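Local coordinates for enoyl-CoA hydratase (Mycobacterium thermoresistibile, PDB 3T3W) that probably hydrates the double bond of 2-enoyl-CoA thioesters in lipid metabolism, as a member of the crotonase-like superfamily, at the interface of chains A and B and the interface of chains A and C. Sequence-based numbering; all coordinates share one arbitrary frame. Chains: chain A/B/C, Enoyl-CoA hydratase.

Contacts 1 and 2 are neighbouring stretches of one interface: the centres of their C-alpha atoms lie about 8 Å apart, they use successive turns of helix 222-238 of chain A, and both draw on B:Gly160 and B:Leu180. Contact 3 belongs to a different, two-fold symmetric interface with chain C, about 39 Å from contact 1 and 36 Å from contact 2, centre to centre. There the start of the equivalent helix, 222-239 of chain C, meets helix 95-115 of chain A. One helix thus serves both kinds of interface, in keeping with the deposited six-chain assembly and the hexamers common among crotonases.

Contact 1: the interface of chains A and B. Residues chain A 224-225, 227-228; chain B 155, 160, 180-181.
A:Ala228 sets its methyl among B:Leu180, B:Val155 and B:Phe181, with CB 3.9 Å from CB of B:Leu180 and at similar range from CG2 of B:Val155 and ring atom CE1 of B:Phe181. Its backbone rests against B:Gly160, with A:Ala228 N 3.7 Å from B:Gly160 CA; the absence of a side chain at B:Gly160 probably lets the helix come this close. B:Val155 straddles two turns of the helix with its branches. CG1, anti to the backbone N (chi1 162°), reaches CB of A:Ala224 at 3.8 Å, while CG2 points toward A:Ala228. The methyl of A:Ala224 also sits 3.5 Å from the carbonyl O of B:Val155. A:Leu225 and B:Phe181 cross obliquely: the leucine branch CD2 touches ring atom CD1 at 3.9 Å, and the next ring atom, CE1, lies 3.7 Å from the backbone O of A:Leu225. A:Gln227 contributes mainly backbone, beside B:Gly160. The small A:Ala224 and A:Ala228 probably help the backbones approach. The patch lies on the first turns of helix 222-238 of chain A, which face the 3-10 turn 154-157, the loop at B:Gly160 and the end of helix 173-182 of chain B.

Contact 2: the interface of chains A and B. Residues chain A 231-232, 235; chain B 160, 165, 168, 180, 248, 251.
A:Ala231 packs its methyl against two side chains of chain B, with CB 3.6 Å from CG1 of B:Val248 and 3.7 Å from CE1 of the B:His165 imidazole. The end methyl CD1 of B:Ile251 lies against its backbone. One face of the imidazole looks toward the carbonyl O of A:Ala231, which stands 4.0 Å above the ring plane and near the rim. A:Val232 crosses the imidazole at about a right angle and sets both methyls beside the hydroxyl OG1 of B:Thr168. A:Thr235 and B:Thr168 meet tip to tip through their methyls, CG2 to CG2 at 3.7 Å. In each threonine CG2 is anti to the backbone N, which aims the methyl at its counterpart and leaves the hydroxyl for other partners.

Behind this shell, B:His165 NE2 and B:Thr168 OG1 share a hydrogen bond of 2.8 Å, nearly straight at 161°, that ties the imidazole to helix 167-171 and probably limits its rotation. A:Thr235 OG1 donates to A:Ala231 O one turn back at 2.8 Å. The same hydroxyl binds water 1 at 3.0 Å, and this water continues to the carbonyl O of B:His165, making a polar bridge between the chains. The site occupies the middle and later turns of helix 222-238 of chain A, set against helices 167-171 and 241-263 of chain B and the loop carrying B:His165.

Contact 3: the interface of chains A and C. Residues chain A 96, 99-100; chain C 222-223, 226.
C:Phe223 wedges its ring between A:Glu96 and A:Tyr99 where two helices of this crotonase-family protein meet. The tight part is aromatic and aliphatic. Ring atom CE1 of C:Phe223 stands 3.8 Å above the plane of the A:Tyr99 ring, toward its rim, in an edge-to-face pair whose planes are 71° apart. A:Glu96 CA stands over one face of the phenylalanine ring, toward its rim, and CG lies 3.6 Å from CD1 of C:Phe223. The glutamate is extended, with CG anti to the backbone N (chi1 179°), and runs past the phenylalanine in the opposite direction. Its methylenes pack on the ring, while the carboxylate continues beside C:Phe223 CB and toward C:Pro222.

The other side of the contact is looser and water-bridged. C:Arg226, extended from CG to NE, passes slantwise across the tyrosine, its guanidinium turned 73° to the phenol ring. The tyrosine edge, at A:Tyr99 CD2, sits 3.8 Å above the C:Arg226 guanidinium face, near its rim, while NH1 lies in the plane of the tyrosine ring. C:Arg226 NH2 lies beside CA and CB of A:Ala100 and hydrogen-bonds water 2, which is in the guanidinium plane, at 2.9 Å. NH1 reaches the same water by a longer, more bent bond, and at 3.2 Å water 2 meets the carbonyl O of A:Ala100, linking helix 222-239 to helix 95-115. The A:Glu96 carboxylate remains apart, OE2 being 6.4 Å from C:Arg226 NH2, so any attraction would be long-range.

Contact 1: the interface of chains A and B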
loop_
_atom_site.group_PDB
_atom_site.type_symbol
_atom_site.label_atom_id
_atom_site.label_comp_id
_atom_site.label_asym_id
_atom_site.label_seq_id
_atom_site.Cartn_x
_atom_site.Cartn_y
_atom_site.Cartn_z
ATOM N N ALA A 224 -24.439 12.044 5.284
ATOM C CA ALA A 224 -23.587 12.516 4.197
ATOM C C ALA A 224 -22.308 13.218 4.676
ATOM O O ALA A 224 -21.246 13.046 4.086
ATOM C CB ALA A 224 -24.387 13.404 3.269
ATOM N N LEU A 225 -22.386 14.017 5.744
ATOM C CA LEU A 225 -21.174 14.542 6.361
ATOM C C LEU A 225 -20.261 13.413 6.844
ATOM O O LEU A 225 -19.057 13.432 6.618
ATOM C CB LEU A 225 -21.513 15.470 7.527
ATOM C CG LEU A 225 -22.220 16.808 7.183
ATOM C CD1 LEU A 225 -22.708 17.533 8.461
ATOM C CD2 LEU A 225 -21.356 17.719 6.328
ATOM N N GLN A 227 -20.012 10.347 5.764
ATOM C CA GLN A 227 -19.430 9.578 4.683
ATOM C C GLN A 227 -18.500 10.404 3.791
ATOM O O GLN A 227 -17.584 9.870 3.181
ATOM C CB GLN A 227 -20.509 8.855 3.910
ATOM C CG GLN A 227 -21.251 7.747 4.675
ATOM C CD GLN A 227 -20.320 6.711 5.307
ATOM O OE1 GLN A 227 -19.648 7.015 6.304
ATOM N NE2 GLN A 227 -20.238 5.528 4.723
ATOM N N ALA A 228 -18.744 11.701 3.701
ATOM C CA ALA A 228 -17.753 12.618 3.098
ATOM C C ALA A 228 -16.427 12.595 3.837
ATOM O O ALA A 228 -15.337 12.515 3.223
ATOM C CB ALA A 228 -18.291 14.051 2.988
ATOM N N VAL B 155 -23.266 16.335 -1.083
ATOM C CA VAL B 155 -23.665 16.122 0.334
ATOM C C VAL B 155 -25.104 16.592 0.575
ATOM O O VAL B 155 -25.833 15.988 1.357
ATOM C CB VAL B 155 -22.642 16.744 1.287
ATOM C CG1 VAL B 155 -23.179 16.950 2.720
ATOM C CG2 VAL B 155 -21.369 15.907 1.272
ATOM N N GLY B 160 -21.764 11.201 0.051
ATOM C CA GLY B 160 -20.406 11.617 0.426
ATOM C C GLY B 160 -19.465 11.841 -0.764
ATOM O O GLY B 160 -18.438 11.172 -0.878
ATOM N N LEU B 180 -16.606 19.414 0.287
ATOM C CA LEU B 180 -17.686 18.459 0.420
ATOM C C LEU B 180 -18.657 18.857 1.533
ATOM O O LEU B 180 -19.887 18.753 1.353
ATOM C CB LEU B 180 -17.165 17.029 0.675
ATOM C CG LEU B 180 -16.487 16.417 -0.550
ATOM C CD1 LEU B 180 -15.779 15.106 -0.149
ATOM C CD2 LEU B 180 -17.572 16.207 -1.631
ATOM N N PHE B 181 -18.105 19.263 2.661
ATOM C CA PHE B 181 -18.908 19.601 3.837
ATOM C C PHE B 181 -19.751 20.854 3.589
ATOM O O PHE B 181 -20.840 20.980 4.131
ATOM C CB PHE B 181 -18.038 19.887 5.079
ATOM C CG PHE B 181 -17.295 18.713 5.668
ATOM C CD1 PHE B 181 -17.625 17.381 5.406
ATOM C CD2 PHE B 181 -16.288 18.968 6.623
ATOM C CE1 PHE B 181 -16.890 16.344 6.000
ATOM C CE2 PHE B 181 -15.572 17.937 7.224
ATOM C CZ PHE B 181 -15.884 16.626 6.938
#

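Contact 2: the interface of chains A and B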
loop_
_atom_site.group_PDB
_atom_site.type_symbol
_atom_site.label_atom_id
_atom_site.label_comp_id
_atom_site.label_asym_id
_atom_site.label_seq_id
_atom_site.Cartn_x
_atom_site.Cartn_y
_atom_site.Cartn_z
ATOM N N ALA A 231 -14.836 9.214 3.158
ATOM C CA ALA A 231 -14.268 9.157 1.787
ATOM C C ALA A 231 -12.818 9.671 1.792
ATOM O O ALA A 231 -11.884 9.020 1.282
ATOM C CB ALA A 231 -15.149 9.955 0.812
ATOM N N VAL A 232 -12.611 10.795 2.458
ATOM C CA VAL A 232 -11.277 11.376 2.535
ATOM C C VAL A 232 -10.366 10.620 3.494
ATOM O O VAL A 232 -9.224 10.262 3.126
ATOM C CB VAL A 232 -11.363 12.857 2.886
ATOM C CG1 VAL A 232 -9.969 13.455 3.079
ATOM C CG2 VAL A 232 -12.147 13.627 1.792
ATOM N N THR A 235 -9.403 7.259 2.030
ATOM C CA THR A 235 -8.374 7.456 1.014
ATOM C C THR A 235 -6.980 7.597 1.658
ATOM O O THR A 235 -6.018 6.979 1.203
ATOM C CB THR A 235 -8.676 8.664 0.136
ATOM O OG1 THR A 235 -9.870 8.371 -0.614
ATOM C CG2 THR A 235 -7.520 8.933 -0.816
ATOM N N GLY B 160 -21.764 11.201 0.051
ATOM C CA GLY B 160 -20.406 11.617 0.426
ATOM C C GLY B 160 -19.465 11.841 -0.764
ATOM O O GLY B 160 -18.438 11.172 -0.878
ATOM N N HIS B 165 -13.684 9.216 -6.548
ATOM C CA HIS B 165 -13.142 10.127 -5.541
ATOM C C HIS B 165 -11.727 10.600 -5.895
ATOM O O HIS B 165 -10.724 10.139 -5.321
ATOM C CB HIS B 165 -13.147 9.492 -4.178
ATOM C CG HIS B 165 -12.809 10.477 -3.079
ATOM N ND1 HIS B 165 -13.751 11.245 -2.491
ATOM C CD2 HIS B 165 -11.597 10.842 -2.515
ATOM C CE1 HIS B 165 -13.167 12.046 -1.556
ATOM N NE2 HIS B 165 -11.850 11.836 -1.600
ATOM N N THR B 168 -9.468 13.938 -2.766
ATOM C CA THR B 168 -8.338 13.938 -1.862
ATOM C C THR B 168 -7.004 14.017 -2.629
ATOM O O THR B 168 -6.083 14.722 -2.191
ATOM C CB THR B 168 -8.381 12.683 -0.972
ATOM O OG1 THR B 168 -9.600 12.723 -0.215
ATOM C CG2 THR B 168 -7.155 12.560 -0.011
ATOM N N LEU B 180 -16.606 19.414 0.287
ATOM C CA LEU B 180 -17.686 18.459 0.420
ATOM C C LEU B 180 -18.657 18.857 1.533
ATOM O O LEU B 180 -19.887 18.753 1.353
ATOM C CB LEU B 180 -17.165 17.029 0.675
ATOM C CG LEU B 180 -16.487 16.417 -0.550
ATOM C CD1 LEU B 180 -15.779 15.106 -0.149
ATOM C CD2 LEU B 180 -17.572 16.207 -1.631
ATOM N N VAL B 248 -13.854 4.143 -2.052
ATOM C CA VAL B 248 -14.795 5.247 -1.965
ATOM C C VAL B 248 -16.057 4.989 -2.774
ATOM O O VAL B 248 -17.133 5.464 -2.370
ATOM C CB VAL B 248 -14.156 6.608 -2.238
ATOM C CG1 VAL B 248 -15.159 7.762 -2.004
ATOM C CG2 VAL B 248 -12.920 6.784 -1.361
ATOM N N ILE B 251 -18.345 3.606 -0.321
ATOM C CA ILE B 251 -18.791 4.672 0.608
ATOM C C ILE B 251 -19.922 5.492 -0.032
ATOM O O ILE B 251 -20.951 5.802 0.606
ATOM C CB ILE B 251 -17.592 5.557 1.024
ATOM C CG1 ILE B 251 -16.590 4.706 1.806
ATOM C CG2 ILE B 251 -18.066 6.782 1.812
ATOM C CD1 ILE B 251 -15.215 5.396 2.055
HETATM O O HOH W 1 -9.745 8.034 -3.569
#

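Contact 3: the interface of chains A and C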
loop_
_atom_site.group_PDB
_atom_site.type_symbol
_atom_site.label_atom_id
_atom_site.label_comp_id
_atom_site.label_asym_id
_atom_site.label_seq_id
_atom_site.Cartn_x
_atom_site.Cartn_y
_atom_site.Cartn_z
ATOM N N GLU A 96 9.371 1.179 28.627
ATOM C CA GLU A 96 8.049 0.550 28.664
ATOM C C GLU A 96 6.992 1.494 29.220
ATOM O O GLU A 96 5.872 1.573 28.680
ATOM C CB GLU A 96 8.072 -0.724 29.530
ATOM C CG GLU A 96 6.682 -1.365 29.597
ATOM C CD GLU A 96 6.640 -2.671 30.358
ATOM O OE1 GLU A 96 7.638 -3.006 30.998
ATOM O OE2 GLU A 96 5.596 -3.353 30.294
ATOM N N TYR A 99 6.442 4.469 26.828
ATOM C CA TYR A 99 5.752 3.956 25.651
ATOM C C TYR A 99 4.237 3.765 25.945
ATOM O O TYR A 99 3.369 4.199 25.182
ATOM C CB TYR A 99 6.405 2.622 25.208
ATOM C CG TYR A 99 6.022 2.137 23.825
ATOM C CD1 TYR A 99 6.952 2.149 22.760
ATOM C CD2 TYR A 99 4.777 1.597 23.577
ATOM C CE1 TYR A 99 6.612 1.693 21.493
ATOM C CE2 TYR A 99 4.448 1.115 22.319
ATOM C CZ TYR A 99 5.357 1.186 21.272
ATOM O OH TYR A 99 4.988 0.742 20.024
ATOM N N ALA A 100 3.938 3.098 27.054
ATOM C CA ALA A 100 2.551 2.808 27.462
ATOM C C ALA A 100 1.751 4.113 27.614
ATOM O O ALA A 100 0.654 4.268 27.077
ATOM C CB ALA A 100 2.540 2.021 28.786
ATOM N N PRO C 222 6.691 -8.686 29.839
ATOM C CA PRO C 222 5.580 -8.041 29.144
ATOM C C PRO C 222 5.915 -7.088 27.991
ATOM O O PRO C 222 5.207 -7.079 26.978
ATOM C CB PRO C 222 4.870 -7.286 30.275
ATOM C CG PRO C 222 4.977 -8.277 31.415
ATOM C CD PRO C 222 6.434 -8.711 31.311
ATOM N N PHE C 223 6.981 -6.312 28.118
ATOM C CA PHE C 223 7.270 -5.362 27.024
ATOM C C PHE C 223 7.763 -6.089 25.769
ATOM O O PHE C 223 7.450 -5.683 24.676
ATOM C CB PHE C 223 8.211 -4.224 27.443
ATOM C CG PHE C 223 8.272 -3.090 26.413
ATOM C CD1 PHE C 223 7.141 -2.322 26.123
ATOM C CD2 PHE C 223 9.445 -2.804 25.726
ATOM C CE1 PHE C 223 7.181 -1.300 25.166
ATOM C CE2 PHE C 223 9.509 -1.770 24.793
ATOM C CZ PHE C 223 8.362 -1.019 24.510
ATOM N N ARG C 226 4.641 -7.454 24.129
ATOM C CA ARG C 226 3.951 -6.368 23.485
ATOM C C ARG C 226 4.585 -6.026 22.136
ATOM O O ARG C 226 3.863 -5.800 21.146
ATOM C CB ARG C 226 3.972 -5.122 24.372
ATOM C CG ARG C 226 3.353 -3.905 23.731
ATOM C CD ARG C 226 3.268 -2.682 24.657
ATOM N NE ARG C 226 2.474 -1.609 24.012
ATOM C CZ ARG C 226 1.752 -0.678 24.654
ATOM N NH1 ARG C 226 1.089 0.208 23.945
ATOM N NH2 ARG C 226 1.709 -0.597 25.985
HETATM O O HOH W 2 -0.467 1.271 26.589
#